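Long-range contacts in esterase Rv0045c (Mycobacterium tuberculosis, PDB 6WYN), which hydrolyses carboxylic esters, with a strong preference for short, straight-chain alkyl esters, and probably serves ester or lipid metabolism: residues V152-G157 with V176-T181; I273-G278 with R300-V305. All coordinates share one frame; numbering follows the deposited sequence.

Contact 1: V152-G157 with V176-T181; sequences VGMSLG and VLVDVT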
loop_
_atom_site.group_PDB
_atom_site.type_symbol
_atom_site.label_atom_id
_atom_site.label_comp_id
_atom_site.label_asym_id
_atom_site.label_seq_id
_atom_site.Cartn_x
_atom_site.Cartn_y
_atom_site.Cartn_z
ATOM N N VAL A 152 -5.967 -6.546 2.000
ATOM C CA VAL A 152 -4.858 -6.620 1.041
ATOM C C VAL A 152 -3.866 -5.557 1.442
ATOM O O VAL A 152 -4.268 -4.390 1.454
ATOM C CB VAL A 152 -5.367 -6.382 -0.374
ATOM C CG1 VAL A 152 -4.243 -6.452 -1.387
ATOM C CG2 VAL A 152 -6.506 -7.327 -0.692
ATOM N N GLY A 153 -2.618 -5.956 1.674
ATOM C CA GLY A 153 -1.557 -5.031 2.054
ATOM C C GLY A 153 -0.319 -5.261 1.246
ATOM O O GLY A 153 0.176 -6.429 1.205
ATOM N N MET A 154 0.259 -4.197 0.726
ATOM C CA MET A 154 1.553 -4.303 0.006
ATOM C C MET A 154 2.709 -3.817 0.906
ATOM O O MET A 154 2.619 -2.723 1.519
ATOM C CB MET A 154 1.500 -3.482 -1.280
ATOM C CG MET A 154 2.737 -3.625 -2.104
ATOM S SD MET A 154 3.621 -2.067 -2.035
ATOM C CE MET A 154 5.089 -2.425 -2.998
ATOM N N SER A 155 3.811 -4.561 0.942
ATOM C CA SER A 155 5.050 -4.162 1.696
ATOM C C SER A 155 4.720 -3.652 3.137
ATOM O O SER A 155 4.196 -4.420 3.924
ATOM C CB SER A 155 5.889 -3.220 0.888
ATOM O OG SER A 155 7.257 -3.330 1.302
ATOM N N LEU A 156 5.047 -2.432 3.532
ATOM C CA LEU A 156 4.694 -1.918 4.889
ATOM C C LEU A 156 3.211 -2.158 5.214
ATOM O O LEU A 156 2.884 -2.557 6.330
ATOM C CB LEU A 156 5.009 -0.425 4.896
ATOM C CG LEU A 156 4.761 0.322 6.205
ATOM C CD1 LEU A 156 5.539 -0.305 7.379
ATOM C CD2 LEU A 156 5.173 1.778 6.020
ATOM N N GLY A 157 2.333 -1.930 4.240
ATOM C CA GLY A 157 0.906 -2.227 4.351
ATOM C C GLY A 157 0.601 -3.655 4.690
ATOM O O GLY A 157 -0.344 -3.881 5.462
ATOM N N VAL A 176 -4.252 -10.852 2.268
ATOM C CA VAL A 176 -3.458 -10.971 1.025
ATOM C C VAL A 176 -2.269 -10.043 1.197
ATOM O O VAL A 176 -2.482 -8.818 1.333
ATOM C CB VAL A 176 -4.288 -10.653 -0.224
ATOM C CG1 VAL A 176 -3.444 -10.800 -1.461
ATOM C CG2 VAL A 176 -5.553 -11.513 -0.317
ATOM N N LEU A 177 -1.069 -10.624 1.220
ATOM C CA LEU A 177 0.218 -9.914 1.331
ATOM C C LEU A 177 0.747 -9.700 -0.075
ATOM O O LEU A 177 0.948 -10.734 -0.820
ATOM C CB LEU A 177 1.211 -10.744 2.153
ATOM C CG LEU A 177 0.857 -10.989 3.614
ATOM C CD1 LEU A 177 1.970 -11.771 4.276
ATOM C CD2 LEU A 177 0.653 -9.686 4.383
ATOM N N VAL A 178 1.073 -8.464 -0.435
ATOM C CA VAL A 178 1.691 -8.214 -1.764
ATOM C C VAL A 178 3.183 -7.992 -1.583
ATOM O O VAL A 178 3.591 -6.937 -1.059
ATOM C CB VAL A 178 0.966 -7.103 -2.522
ATOM C CG1 VAL A 178 1.555 -6.834 -3.886
ATOM C CG2 VAL A 178 -0.500 -7.451 -2.652
ATOM N N ASP A 179 3.966 -8.961 -2.106
ATOM C CA ASP A 179 5.438 -8.959 -2.195
ATOM C C ASP A 179 6.096 -8.583 -0.864
ATOM O O ASP A 179 7.059 -7.834 -0.888
ATOM C CB ASP A 179 5.899 -8.055 -3.341
ATOM C CG ASP A 179 7.191 -8.534 -4.003
ATOM O OD1 ASP A 179 7.232 -9.702 -4.388
ATOM O OD2 ASP A 179 8.175 -7.733 -4.100
ATOM N N VAL A 180 5.684 -9.179 0.236
ATOM C CA VAL A 180 6.373 -8.962 1.527
ATOM C C VAL A 180 6.161 -10.138 2.483
ATOM O O VAL A 180 5.116 -10.775 2.456
ATOM C CB VAL A 180 5.880 -7.638 2.153
ATOM C CG1 VAL A 180 4.460 -7.800 2.680
ATOM C CG2 VAL A 180 6.834 -7.144 3.233
ATOM N N THR A 181 7.136 -10.332 3.371
ATOM C CA THR A 181 7.007 -11.114 4.632
ATOM C C THR A 181 7.724 -10.301 5.720
ATOM O O THR A 181 8.497 -9.404 5.406
ATOM C CB THR A 181 7.620 -12.521 4.503
ATOM O OG1 THR A 181 9.037 -12.348 4.616
ATOM C CG2 THR A 181 7.300 -13.218 3.193
#
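Met154 leaves its strand with CG opposite the backbone N (chi1 -176°), and this brings CG against Val178. The two side chains cross at about a right angle, with Met154 CG 3.9 Å from Val178 CG1. Val180 has chi1 of 73°, which leaves CG1 between its own backbone N and carbonyl carbon. From there CG1 reaches the backbone of Ser155, 3.6 Å from Ser155 O. Val180 CB lies equally near Ser155 CA, so the valine packs directly against Ser155, the probable nucleophile. Val152 and Val176 run side by side and point the same way, on the sheet face that also carries Met154 and Val178. Three backbone bonds join the strands, which are parallel within 19°. Gly153 N binds Val176 O at 2.9 Å. Val178 N returns a bond to Gly153 O at 2.8 Å. Ser155 N then donates to Val178 O at 3.1 Å.

This is the beta-alpha-beta core of an alpha/beta hydrolase. Strand 150-154 turns sharply into helix 156-167, and Gly153, Ser155 and Gly157 match the GxSxG nucleophile elbow. Ser155 has a positive phi, the strained backbone expected at that elbow. Gly153, which has no side chain, lies close to the start of the helix at Gly157 O. Asp179 follows the second strand. Ser155, His310 and Asp179 probably form the catalytic triad: Asp179 OD2 is hydrogen-bonded to His310 ND1, and Ser155 OG to His310 NE2. Ser281 OG also bonds Asp179 OD2, while Gly278 N holds OD1.

Contact 2: I273-G278 with R300-V305; sequences ITLVRG and RGVHIV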
loop_
_atom_site.group_PDB
_atom_site.type_symbol
_atom_site.label_atom_id
_atom_site.label_comp_id
_atom_site.label_asym_id
_atom_site.label_seq_id
_atom_site.Cartn_x
_atom_site.Cartn_y
_atom_site.Cartn_z
ATOM N N ILE A 273 -3.599 -16.647 5.078
ATOM C CA ILE A 273 -2.661 -15.746 4.372
ATOM C C ILE A 273 -2.389 -16.240 2.965
ATOM O O ILE A 273 -1.977 -17.420 2.808
ATOM C CB ILE A 273 -1.346 -15.640 5.145
ATOM C CG1 ILE A 273 -1.569 -15.056 6.541
ATOM C CG2 ILE A 273 -0.352 -14.818 4.326
ATOM C CD1 ILE A 273 -0.345 -15.116 7.424
ATOM N N THR A 274 -2.583 -15.355 1.985
ATOM C CA THR A 274 -2.179 -15.567 0.575
ATOM C C THR A 274 -1.013 -14.636 0.324
ATOM O O THR A 274 -1.103 -13.483 0.707
ATOM C CB THR A 274 -3.342 -15.326 -0.387
ATOM O OG1 THR A 274 -4.362 -16.273 -0.041
ATOM C CG2 THR A 274 -2.934 -15.483 -1.832
ATOM N N LEU A 275 0.013 -15.083 -0.364
ATOM C CA LEU A 275 1.113 -14.184 -0.734
ATOM C C LEU A 275 1.051 -14.013 -2.229
ATOM O O LEU A 275 0.778 -15.020 -2.933
ATOM C CB LEU A 275 2.445 -14.792 -0.271
ATOM C CG LEU A 275 3.736 -14.131 -0.744
ATOM C CD1 LEU A 275 3.859 -12.735 -0.139
ATOM C CD2 LEU A 275 4.935 -14.979 -0.327
ATOM N N VAL A 276 1.361 -12.807 -2.692
ATOM C CA VAL A 276 1.483 -12.481 -4.130
ATOM C C VAL A 276 2.892 -11.970 -4.310
ATOM O O VAL A 276 3.179 -10.895 -3.704
ATOM C CB VAL A 276 0.425 -11.474 -4.623
ATOM C CG1 VAL A 276 0.597 -11.177 -6.115
ATOM C CG2 VAL A 276 -0.985 -11.950 -4.350
ATOM N N ARG A 277 3.719 -12.659 -5.103
ATOM C CA ARG A 277 5.053 -12.112 -5.405
ATOM C C ARG A 277 5.070 -11.531 -6.811
ATOM O O ARG A 277 4.370 -12.058 -7.704
ATOM C CB ARG A 277 6.168 -13.167 -5.302
ATOM C CG ARG A 277 6.552 -13.591 -3.893
ATOM C CD ARG A 277 7.752 -14.556 -3.902
ATOM N NE ARG A 277 8.721 -13.958 -4.802
ATOM C CZ ARG A 277 9.200 -14.533 -5.926
ATOM N NH1 ARG A 277 8.899 -15.792 -6.194
ATOM N NH2 ARG A 277 9.974 -13.846 -6.774
ATOM N N GLY A 278 5.924 -10.559 -7.003
ATOM C CA GLY A 278 6.393 -10.131 -8.329
ATOM C C GLY A 278 7.488 -11.064 -8.813
ATOM O O GLY A 278 8.471 -11.214 -8.092
ATOM N N ARG A 300 -2.233 -20.147 2.149
ATOM C CA ARG A 300 -3.026 -20.590 0.973
ATOM C C ARG A 300 -2.139 -20.711 -0.271
ATOM O O ARG A 300 -2.639 -21.180 -1.306
ATOM C CB ARG A 300 -4.162 -19.615 0.682
ATOM C CG ARG A 300 -5.280 -19.621 1.720
ATOM C CD ARG A 300 -6.512 -19.116 0.999
ATOM N NE ARG A 300 -7.688 -18.835 1.794
ATOM C CZ ARG A 300 -8.494 -19.759 2.335
ATOM N NH1 ARG A 300 -8.225 -21.047 2.195
ATOM N NH2 ARG A 300 -9.561 -19.387 3.028
ATOM N N GLY A 301 -0.890 -20.274 -0.186
ATOM C CA GLY A 301 0.097 -20.407 -1.256
ATOM C C GLY A 301 0.548 -19.060 -1.757
ATOM O O GLY A 301 -0.062 -18.023 -1.390
ATOM N N VAL A 302 1.585 -19.079 -2.574
ATOM C CA VAL A 302 2.135 -17.886 -3.260
ATOM C C VAL A 302 1.684 -17.916 -4.716
ATOM O O VAL A 302 1.722 -19.014 -5.392
ATOM C CB VAL A 302 3.661 -17.809 -3.147
ATOM C CG1 VAL A 302 4.305 -18.945 -3.913
ATOM C CG2 VAL A 302 4.193 -16.488 -3.635
ATOM N N HIS A 303 1.250 -16.762 -5.198
ATOM C CA HIS A 303 1.009 -16.524 -6.632
ATOM C C HIS A 303 2.171 -15.709 -7.125
ATOM O O HIS A 303 2.473 -14.655 -6.502
ATOM C CB HIS A 303 -0.260 -15.730 -6.861
ATOM C CG HIS A 303 -1.427 -16.376 -6.264
ATOM N ND1 HIS A 303 -2.345 -17.000 -7.033
ATOM C CD2 HIS A 303 -1.779 -16.566 -4.974
ATOM C CE1 HIS A 303 -3.248 -17.537 -6.265
ATOM N NE2 HIS A 303 -2.958 -17.246 -4.996
ATOM N N ILE A 304 2.804 -16.164 -8.184
ATOM C CA ILE A 304 4.012 -15.475 -8.687
ATOM C C ILE A 304 3.571 -14.817 -9.978
ATOM O O ILE A 304 3.173 -15.575 -10.896
ATOM C CB ILE A 304 5.193 -16.458 -8.828
ATOM C CG1 ILE A 304 5.529 -17.098 -7.481
ATOM C CG2 ILE A 304 6.399 -15.765 -9.446
ATOM C CD1 ILE A 304 6.539 -18.226 -7.576
ATOM N N VAL A 305 3.609 -13.477 -10.029
ATOM C CA VAL A 305 3.067 -12.681 -11.155
ATOM C C VAL A 305 4.214 -12.341 -12.082
ATOM O O VAL A 305 5.094 -11.523 -11.708
ATOM C CB VAL A 305 2.289 -11.426 -10.709
ATOM C CG1 VAL A 305 1.806 -10.607 -11.902
ATOM C CG2 VAL A 305 1.115 -11.819 -9.832
#
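Ile273 O accepts a bond from Arg300 N at 2.8 Å and opens the pairing of two parallel strands. They are the two strands of a beta-alpha-beta unit in the alpha/beta hydrolase sheet, joined through helix 286-295, and strand 299-305 is the sheet edge. Thr274 comes next. Its OG1 lies against the aliphatic part of Arg300, 3.4 Å from CB. The arginine chain extends from CG to NE and leads away, to a salt bridge with Glu174. Thr274 CG2, anti to the backbone N, meets the edge of the His303 ring, 3.5 Å from CD2. The carbonyl oxygen of Leu275 lies in the plane of the same ring, also at its edge.

Leu275 N bonds Gly301 O, and Leu275 O accepts from His303 N. Gly301 takes a positive phi of 117°. On the other sheet face Leu275 CD2 lies beside Val302 CG2 at 3.7 Å, both side chains pointing the same way. Val276 CG1 touches Val305 CG2 at 3.8 Å, and Ile323 of helix 317-328 covers this pair and His303. Arg277 N donates to His303 O at 2.7 Å, and Arg277 O takes Val305 N.

The Arg277 side chain crosses that of Val302 at a slant, with CG against Val302 CG2. A bend at chi3 (46°) then carries the guanidinium alongside Ile304. NH2 is hydrogen-bonded to Ser281 O, while NH1 approaches the isoleucine obliquely, 3.7 Å from Ile304 CD1.

Overall arrangement
Contacts 1 and 2 follow one another along the chain and lie in one sheet, their centres about 10 Å apart. Strands 174-178 and 273-278 are neighbours, so the four strands run in the order 150-154, 174-178, 273-278, 299-305. Two probable backbone hydrogen bonds join the contacts: Val276 N to Leu177 O at 2.8 Å and Asp179 N to Val276 O at 2.6 Å. Val180 O also packs on Leu275 CD1 at 3.5 Å. Contact 1 holds Ser155 and Asp179, the probable nucleophile and acid of the triad. Contact 2 borders the probable acid: Arg277 CA lies 3.4 Å from Asp179 OD1.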